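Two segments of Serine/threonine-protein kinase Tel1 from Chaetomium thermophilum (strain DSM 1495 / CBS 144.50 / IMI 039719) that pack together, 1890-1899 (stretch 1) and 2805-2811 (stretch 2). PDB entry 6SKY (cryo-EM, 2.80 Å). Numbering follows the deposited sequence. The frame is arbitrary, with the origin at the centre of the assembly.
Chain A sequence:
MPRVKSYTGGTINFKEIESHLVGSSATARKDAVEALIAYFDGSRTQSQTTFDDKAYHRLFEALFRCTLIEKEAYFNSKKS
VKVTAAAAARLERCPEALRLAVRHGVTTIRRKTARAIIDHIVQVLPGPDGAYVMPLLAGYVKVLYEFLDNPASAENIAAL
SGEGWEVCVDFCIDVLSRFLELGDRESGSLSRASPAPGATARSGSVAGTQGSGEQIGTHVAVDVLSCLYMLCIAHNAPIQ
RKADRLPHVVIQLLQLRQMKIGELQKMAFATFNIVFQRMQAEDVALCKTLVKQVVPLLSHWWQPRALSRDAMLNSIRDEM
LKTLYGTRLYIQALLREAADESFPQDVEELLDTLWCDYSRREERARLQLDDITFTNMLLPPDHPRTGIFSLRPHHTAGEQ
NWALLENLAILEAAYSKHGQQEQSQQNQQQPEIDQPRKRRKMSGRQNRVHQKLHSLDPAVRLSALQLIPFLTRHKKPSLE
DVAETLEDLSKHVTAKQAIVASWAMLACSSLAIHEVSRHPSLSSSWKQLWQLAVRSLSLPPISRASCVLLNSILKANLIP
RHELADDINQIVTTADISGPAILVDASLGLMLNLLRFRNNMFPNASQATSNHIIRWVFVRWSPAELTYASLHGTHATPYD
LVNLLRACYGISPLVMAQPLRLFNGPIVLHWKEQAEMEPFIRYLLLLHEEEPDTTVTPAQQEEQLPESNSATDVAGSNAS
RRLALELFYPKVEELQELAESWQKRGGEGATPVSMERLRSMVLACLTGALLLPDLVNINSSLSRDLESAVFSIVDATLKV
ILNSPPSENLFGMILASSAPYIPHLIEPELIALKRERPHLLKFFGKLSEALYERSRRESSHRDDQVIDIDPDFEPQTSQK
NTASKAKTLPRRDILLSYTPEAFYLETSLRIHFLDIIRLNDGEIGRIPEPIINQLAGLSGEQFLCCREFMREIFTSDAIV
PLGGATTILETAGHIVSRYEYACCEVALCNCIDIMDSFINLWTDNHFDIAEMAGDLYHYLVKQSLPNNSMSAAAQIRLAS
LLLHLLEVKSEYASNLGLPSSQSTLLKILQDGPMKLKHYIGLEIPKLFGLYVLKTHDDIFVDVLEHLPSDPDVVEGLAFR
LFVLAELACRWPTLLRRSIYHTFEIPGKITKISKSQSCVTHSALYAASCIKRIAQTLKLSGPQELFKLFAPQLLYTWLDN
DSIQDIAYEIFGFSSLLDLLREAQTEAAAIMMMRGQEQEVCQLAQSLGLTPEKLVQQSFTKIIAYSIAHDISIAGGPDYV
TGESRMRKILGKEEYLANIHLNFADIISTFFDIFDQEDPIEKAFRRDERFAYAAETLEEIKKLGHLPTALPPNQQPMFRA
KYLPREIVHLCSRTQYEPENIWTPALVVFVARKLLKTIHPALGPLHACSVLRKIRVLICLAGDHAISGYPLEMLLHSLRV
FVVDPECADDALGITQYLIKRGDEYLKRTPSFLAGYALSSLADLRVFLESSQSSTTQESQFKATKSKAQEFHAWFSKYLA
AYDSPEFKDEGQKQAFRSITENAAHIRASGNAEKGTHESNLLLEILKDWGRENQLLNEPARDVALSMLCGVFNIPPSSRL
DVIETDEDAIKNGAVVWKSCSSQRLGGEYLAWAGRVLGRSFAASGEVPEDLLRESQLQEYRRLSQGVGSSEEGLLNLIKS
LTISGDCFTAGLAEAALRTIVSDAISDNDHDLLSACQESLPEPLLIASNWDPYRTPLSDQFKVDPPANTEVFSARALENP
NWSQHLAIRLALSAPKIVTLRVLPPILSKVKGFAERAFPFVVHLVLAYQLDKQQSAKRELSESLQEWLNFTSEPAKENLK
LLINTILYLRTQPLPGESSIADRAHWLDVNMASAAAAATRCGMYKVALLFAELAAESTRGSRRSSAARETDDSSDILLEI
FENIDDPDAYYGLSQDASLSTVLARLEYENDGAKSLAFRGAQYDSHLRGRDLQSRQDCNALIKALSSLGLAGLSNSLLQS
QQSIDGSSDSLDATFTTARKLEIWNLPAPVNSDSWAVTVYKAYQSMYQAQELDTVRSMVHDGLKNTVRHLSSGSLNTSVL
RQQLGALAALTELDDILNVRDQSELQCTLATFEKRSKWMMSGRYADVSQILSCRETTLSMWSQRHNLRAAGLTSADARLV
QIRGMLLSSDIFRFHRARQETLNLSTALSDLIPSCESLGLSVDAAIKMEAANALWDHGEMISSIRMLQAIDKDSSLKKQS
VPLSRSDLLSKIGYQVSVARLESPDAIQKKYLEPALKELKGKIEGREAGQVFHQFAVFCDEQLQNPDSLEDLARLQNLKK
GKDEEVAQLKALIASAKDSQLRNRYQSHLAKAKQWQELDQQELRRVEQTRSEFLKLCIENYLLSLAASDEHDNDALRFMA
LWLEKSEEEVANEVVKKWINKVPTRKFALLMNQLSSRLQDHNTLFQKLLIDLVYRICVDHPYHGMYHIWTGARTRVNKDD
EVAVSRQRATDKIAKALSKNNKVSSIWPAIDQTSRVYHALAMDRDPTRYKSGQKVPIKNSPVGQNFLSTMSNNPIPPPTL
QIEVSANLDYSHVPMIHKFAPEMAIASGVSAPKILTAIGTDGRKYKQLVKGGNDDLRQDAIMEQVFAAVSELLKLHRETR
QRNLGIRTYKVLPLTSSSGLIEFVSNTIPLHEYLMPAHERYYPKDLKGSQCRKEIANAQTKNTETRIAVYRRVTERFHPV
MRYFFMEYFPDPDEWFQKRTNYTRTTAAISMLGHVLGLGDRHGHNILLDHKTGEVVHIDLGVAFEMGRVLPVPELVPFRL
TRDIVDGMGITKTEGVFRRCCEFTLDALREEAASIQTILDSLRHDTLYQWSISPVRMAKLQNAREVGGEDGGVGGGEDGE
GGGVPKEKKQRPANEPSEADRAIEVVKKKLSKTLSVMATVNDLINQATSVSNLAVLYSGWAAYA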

# COMPACT_ATOMS: atom_id res chain seq x y z
N PHE A 1890 -32.03 17.67 -18.02
CA PHE A 1890 -33.03 17.02 -18.86
C PHE A 1890 -33.09 15.52 -18.61
O PHE A 1890 -34.16 14.93 -18.64
N ALA A 1891 -31.94 14.89 -18.37
CA ALA A 1891 -31.93 13.46 -18.08
C ALA A 1891 -32.66 13.15 -16.79
O ALA A 1891 -33.34 12.12 -16.68
N GLU A 1892 -32.54 14.02 -15.79
CA GLU A 1892 -33.27 13.81 -14.55
C GLU A 1892 -34.76 14.00 -14.73
O GLU A 1892 -35.56 13.24 -14.18
N LEU A 1893 -35.17 15.01 -15.50
CA LEU A 1893 -36.59 15.16 -15.81
C LEU A 1893 -37.13 13.95 -16.56
O LEU A 1893 -38.25 13.50 -16.30
N ALA A 1894 -36.34 13.39 -17.47
CA ALA A 1894 -36.76 12.18 -18.17
C ALA A 1894 -36.93 11.01 -17.22
O ALA A 1894 -37.93 10.28 -17.27
N ALA A 1895 -35.95 10.80 -16.34
CA ALA A 1895 -36.04 9.71 -15.37
C ALA A 1895 -37.28 9.87 -14.49
O ALA A 1895 -37.93 8.88 -14.15
N GLU A 1896 -37.61 11.10 -14.11
CA GLU A 1896 -38.86 11.31 -13.38
C GLU A 1896 -40.06 10.93 -14.22
O GLU A 1896 -41.03 10.37 -13.70
N SER A 1897 -40.01 11.23 -15.51
CA SER A 1897 -41.13 10.87 -16.38
C SER A 1897 -41.31 9.36 -16.48
O SER A 1897 -42.43 8.88 -16.66
N THR A 1898 -40.22 8.59 -16.38
CA THR A 1898 -40.37 7.13 -16.41
C THR A 1898 -41.08 6.62 -15.17
O THR A 1898 -42.10 5.93 -15.27
N ARG A 1899 -40.55 6.93 -13.99
CA ARG A 1899 -41.19 6.54 -12.74
C ARG A 1899 -42.55 7.22 -12.59
O ARG A 1899 -43.58 6.66 -12.95
N VAL A 2805 -31.93 11.23 0.53
CA VAL A 2805 -31.28 10.63 -0.62
C VAL A 2805 -31.90 11.11 -1.92
O VAL A 2805 -31.23 11.15 -2.96
N ASP A 2806 -33.18 11.49 -1.91
CA ASP A 2806 -33.81 11.99 -3.12
C ASP A 2806 -33.18 13.29 -3.60
O ASP A 2806 -33.13 13.54 -4.80
N GLY A 2807 -32.71 14.12 -2.68
CA GLY A 2807 -32.08 15.36 -3.08
C GLY A 2807 -30.71 15.21 -3.67
O GLY A 2807 -30.16 16.19 -4.18
N MET A 2808 -30.13 14.01 -3.63
CA MET A 2808 -28.79 13.77 -4.12
C MET A 2808 -28.73 13.45 -5.60
O MET A 2808 -27.64 13.41 -6.16
N GLY A 2809 -29.86 13.20 -6.24
CA GLY A 2809 -29.86 13.06 -7.67
C GLY A 2809 -30.25 11.70 -8.20
O GLY A 2809 -30.90 10.91 -7.52
N ILE A 2810 -29.84 11.42 -9.44
CA ILE A 2810 -30.26 10.22 -10.14
C ILE A 2810 -29.40 9.03 -9.76
O ILE A 2810 -29.87 7.89 -9.79
N THR A 2811 -28.14 9.26 -9.40
CA THR A 2811 -27.29 8.26 -8.76
C THR A 2811 -27.39 8.51 -7.27
O THR A 2811 -26.77 9.43 -6.74

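The contact between these two segments is small, about 203 Å² counting both sides, and it rests mainly on Ile2810 and Glu1892, whose CA atoms lie 6.4 Å apart. Stretch 1 is a helix through Thr1898, and one side of it meets Asp2806, Gly2809 and Ile2810 of stretch 2.

Ile2810 covers the most surface. Its CA-to-CB bond points toward the helix, and with chi1 and chi2 both t the chain is extended, so that Ile2810 CD1 reaches to 4.0 Å from CB of Ala1895. The methyl of Ala1895 also points toward stretch 2; being so short, it lets the isoleucine come close to the helix while still offering an apolar surface. Ile2810 CD1 also lies 4.5 Å from the backbone O of Ala1891, one helical turn earlier.

The CA-to-CB bond of Glu1892 points sideways to stretch 2, but the end of the side chain comes nearer. With chi1 m and chi2 between wells at -132°, its carboxylate reaches the loop, where Glu1892 OE2 accepts a weak hydrogen bond from the backbone N of Ile2810 (3.3 Å, with an angle of 129° at the hydrogen). Glu1892 OE2 also lies 3.5 Å from Ile2810 CG2 and is hydrogen-bonded elsewhere in the structure, which helps a charged group tolerate its buried position.

Gly2809 closes a type I turn that begins at Asp2806. Its positive phi, with psi near -159°, would press a CB against the preceding carbonyl O, so the backbone itself calls for glycine. Gly2809 CA sits 3.9 Å from Glu1892 OE2.

The CA-to-CB bond of Arg1899 points toward stretch 2, and chi1 lies between wells at 126°. Asp2806, with chi1 t, places OD1 near the plane of the guanidinium, at its edge. The 4.0 Å from Arg1899 NH1 to Asp2806 OD1 is too long for a salt bridge, leaving a looser attraction between opposite charges.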

# COMPACT_ATOMS: atom_id res chain seq x y z
CB PHE A 1890 -32.74 17.29 -20.33
CG PHE A 1890 -33.10 18.66 -20.78
CD1 PHE A 1890 -34.14 19.33 -20.21
CD2 PHE A 1890 -32.38 19.28 -21.77
CE1 PHE A 1890 -34.46 20.59 -20.63
CE2 PHE A 1890 -32.70 20.53 -22.19
CZ PHE A 1890 -33.74 21.19 -21.62
CB ALA A 1891 -30.49 12.96 -18.03
CB GLU A 1892 -32.73 14.73 -13.47
CG GLU A 1892 -31.27 14.49 -13.22
CD GLU A 1892 -30.96 14.37 -11.77
OE1 GLU A 1892 -31.88 14.56 -10.95
OE2 GLU A 1892 -29.79 14.07 -11.44
CB LEU A 1893 -36.83 16.44 -16.60
CG LEU A 1893 -36.44 17.73 -15.90
CD1 LEU A 1893 -36.70 18.90 -16.78
CD2 LEU A 1893 -37.22 17.87 -14.63
CB ALA A 1894 -35.74 11.84 -19.25
CB ALA A 1895 -34.78 9.66 -14.51
CB GLU A 1896 -38.98 12.76 -12.93
CG GLU A 1896 -37.94 13.21 -11.93
CD GLU A 1896 -38.02 14.69 -11.67
OE1 GLU A 1896 -39.12 15.26 -11.80
OE2 GLU A 1896 -36.98 15.30 -11.35
CB SER A 1897 -40.94 11.48 -17.77
OG SER A 1897 -39.86 10.86 -18.45
CB THR A 1898 -39.00 6.44 -16.55
OG1 THR A 1898 -38.28 6.54 -15.32
CG2 THR A 1898 -38.19 7.05 -17.68
CB ARG A 1899 -40.30 6.89 -11.55
CG ARG A 1899 -40.99 7.74 -10.49
CD ARG A 1899 -40.04 8.21 -9.40
NE ARG A 1899 -39.02 9.11 -9.93
CZ ARG A 1899 -38.11 9.73 -9.19
NH1 ARG A 1899 -38.09 9.56 -7.87
NH2 ARG A 1899 -37.22 10.53 -9.76
CB VAL A 2805 -31.33 9.10 -0.50
CG1 VAL A 2805 -30.71 8.45 -1.68
CG2 VAL A 2805 -30.62 8.67 0.73
CB ASP A 2806 -35.30 12.18 -2.88
CG ASP A 2806 -36.07 12.36 -4.15
OD1 ASP A 2806 -36.03 11.46 -5.01
OD2 ASP A 2806 -36.74 13.40 -4.30
CB MET A 2808 -28.14 12.62 -3.35
CG MET A 2808 -27.70 13.00 -1.97
SD MET A 2808 -27.25 11.60 -0.98
CE MET A 2808 -27.16 12.42 0.59
CB ILE A 2810 -30.25 10.50 -11.65
CG1 ILE A 2810 -30.89 9.37 -12.44
CG2 ILE A 2810 -28.84 10.74 -12.15
CD1 ILE A 2810 -30.87 9.62 -13.91
CB THR A 2811 -25.85 8.37 -9.24
OG1 THR A 2811 -25.27 9.56 -8.71
CG2 THR A 2811 -25.80 8.45 -10.74